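Local structure of chromosome partition protein Smc (Pyrococcus furiosus, 1XEW) at residues 4-9 and 83-88. The protein is probably required for chromosome condensation and partitioning, its terminal domains joining into an ABC-type ATPase that binds and hydrolyses ATP. Sequence-based numbering, arbitrary orientation.
Sequences IEKLEL and AIYFNN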
# COMPACT_ATOMS: atom_id res chain seq x y z
N ILE A 4 -12.16 -0.69 -4.79
CA ILE A 4 -11.74 -0.64 -6.20
C ILE A 4 -12.20 -1.86 -6.99
O ILE A 4 -11.83 -3.01 -6.63
CB ILE A 4 -10.18 -0.49 -6.31
CG1 ILE A 4 -9.71 0.77 -5.59
CG2 ILE A 4 -9.70 -0.37 -7.82
CD1 ILE A 4 -8.16 0.74 -5.38
N GLU A 5 -13.04 -1.67 -8.03
CA GLU A 5 -13.44 -2.78 -8.90
C GLU A 5 -12.35 -3.08 -9.91
O GLU A 5 -11.97 -4.25 -10.13
CB GLU A 5 -14.76 -2.45 -9.65
CG GLU A 5 -15.91 -2.06 -8.70
CD GLU A 5 -17.06 -1.30 -9.43
OE1 GLU A 5 -16.81 -0.63 -10.47
OE2 GLU A 5 -18.21 -1.35 -8.91
N LYS A 6 -11.80 -2.05 -10.53
CA LYS A 6 -10.73 -2.29 -11.53
C LYS A 6 -10.06 -1.04 -11.86
O LYS A 6 -10.57 0.04 -11.54
CB LYS A 6 -11.31 -2.81 -12.87
CG LYS A 6 -12.47 -1.90 -13.47
CD LYS A 6 -12.92 -2.43 -14.89
CE LYS A 6 -14.14 -1.58 -15.43
NZ LYS A 6 -14.53 -2.04 -16.77
N LEU A 7 -8.92 -1.19 -12.54
CA LEU A 7 -8.12 -0.13 -13.02
C LEU A 7 -7.92 -0.34 -14.51
O LEU A 7 -7.63 -1.54 -14.94
CB LEU A 7 -6.76 -0.21 -12.36
CG LEU A 7 -5.74 0.93 -12.47
CD1 LEU A 7 -6.37 2.18 -11.76
CD2 LEU A 7 -4.34 0.53 -11.78
N GLU A 8 -8.09 0.72 -15.34
CA GLU A 8 -7.89 0.60 -16.79
C GLU A 8 -6.74 1.48 -17.21
O GLU A 8 -6.69 2.67 -16.88
CB GLU A 8 -9.12 1.01 -17.60
CG GLU A 8 -10.37 0.26 -17.13
CD GLU A 8 -11.60 0.43 -18.01
OE1 GLU A 8 -11.80 1.52 -18.58
OE2 GLU A 8 -12.38 -0.53 -18.08
N LEU A 9 -5.80 0.91 -17.93
CA LEU A 9 -4.65 1.67 -18.32
C LEU A 9 -4.52 1.69 -19.84
O LEU A 9 -4.67 0.65 -20.47
CB LEU A 9 -3.43 1.04 -17.69
CG LEU A 9 -3.27 1.26 -16.18
CD1 LEU A 9 -3.93 0.21 -15.44
CD2 LEU A 9 -1.80 1.26 -15.85
N ALA A 83 -7.83 5.01 -15.64
CA ALA A 83 -9.15 5.25 -15.08
C ALA A 83 -9.29 4.27 -13.93
O ALA A 83 -8.93 3.07 -14.08
CB ALA A 83 -10.36 4.96 -16.12
N ILE A 84 -9.84 4.74 -12.81
CA ILE A 84 -10.03 3.78 -11.73
C ILE A 84 -11.56 3.71 -11.43
O ILE A 84 -12.20 4.76 -11.40
CB ILE A 84 -9.22 4.20 -10.50
CG1 ILE A 84 -9.28 3.10 -9.40
CG2 ILE A 84 -9.72 5.63 -10.03
CD1 ILE A 84 -8.33 3.52 -8.13
N TYR A 85 -12.09 2.51 -11.19
CA TYR A 85 -13.53 2.30 -11.03
C TYR A 85 -13.76 1.85 -9.59
O TYR A 85 -13.22 0.82 -9.16
CB TYR A 85 -14.00 1.17 -11.97
CG TYR A 85 -13.92 1.53 -13.47
CD1 TYR A 85 -15.08 1.65 -14.22
CD2 TYR A 85 -12.72 1.83 -14.10
CE1 TYR A 85 -15.03 2.05 -15.57
CE2 TYR A 85 -12.69 2.24 -15.49
CZ TYR A 85 -13.86 2.32 -16.18
OH TYR A 85 -13.88 2.61 -17.55
N PHE A 86 -14.58 2.59 -8.87
CA PHE A 86 -14.86 2.25 -7.48
C PHE A 86 -16.32 1.84 -7.35
O PHE A 86 -17.22 2.51 -7.93
CB PHE A 86 -14.72 3.51 -6.62
CG PHE A 86 -13.29 3.94 -6.36
CD1 PHE A 86 -12.54 3.34 -5.33
CD2 PHE A 86 -12.74 5.02 -7.08
CE1 PHE A 86 -11.25 3.80 -5.01
CE2 PHE A 86 -11.45 5.50 -6.79
CZ PHE A 86 -10.70 4.93 -5.77
N ASN A 87 -16.57 0.81 -6.55
CA ASN A 87 -17.94 0.40 -6.20
C ASN A 87 -18.28 1.36 -5.04
O ASN A 87 -17.51 1.44 -4.05
CB ASN A 87 -17.96 -1.05 -5.71
CG ASN A 87 -19.31 -1.44 -5.12
OD1 ASN A 87 -19.77 -0.86 -4.12
ND2 ASN A 87 -19.95 -2.44 -5.74
N ASN A 88 -19.41 2.09 -5.16
CA ASN A 88 -19.80 3.05 -4.16
C ASN A 88 -21.15 2.67 -3.60
O ASN A 88 -21.93 3.55 -3.19
CB ASN A 88 -19.83 4.45 -4.81
CG ASN A 88 -19.96 5.55 -3.83
OD1 ASN A 88 -19.38 5.51 -2.76
ND2 ASN A 88 -20.75 6.57 -4.17
O HOH W 1 -18.83 -4.26 -7.99
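A classic beta bulge, with E5 and K6 both facing Y85, interrupts the antiparallel pairing of strands 3-10 and 80-87. The Y85 carbonyl O accepts a 2.7 Å bond from E5 N and only a weak, 3.5 Å one from K6 N. Beyond the bulge the ladder is regular: Y85 N donates to K6 O, and E8 and A83 bond reciprocally, E8 N reaching A83 O at 2.8 Å. E5, the extra residue of the bulge, directs its side chain toward the partner strand, where a water links its OE2 to N87 ND2, an amide that also bonds E89. On the face carrying K6, E8 and Y85, a lysine, a carboxylate and a phenol interlock. With CG between its backbone N and carbonyl carbon (chi1 53°) and the chain extended beyond, K6 runs over the Y85 ring; CE sits above its centre, 3.6 Å from the centroid, in a CH-pi contact, and NZ adds a cation-pi interaction. That ammonium continues to E8 OE2 in a 2.9 Å salt bridge, while Y85 OH donates to E8 OE1 at 2.6 Å, arriving from above the carboxylate plane. A leucine in place of Y85 would probably leave E8 OE1 without its hydroxyl donor and K6 without the aromatic face it lies on. Strands 3-10 and 80-87 are neighbouring inner strands of the antiparallel sheet in the N-terminal part of the SMC ATPase head. The other face is apolar: I4 CG2 meets I84 CG1 at 3.8 Å, I4 CG1 approaches F86 CE1, and L7 CD1 packs on I84 CB, with L7 and I84 also touching helix 40-49, which follows the ATP-binding P-loop.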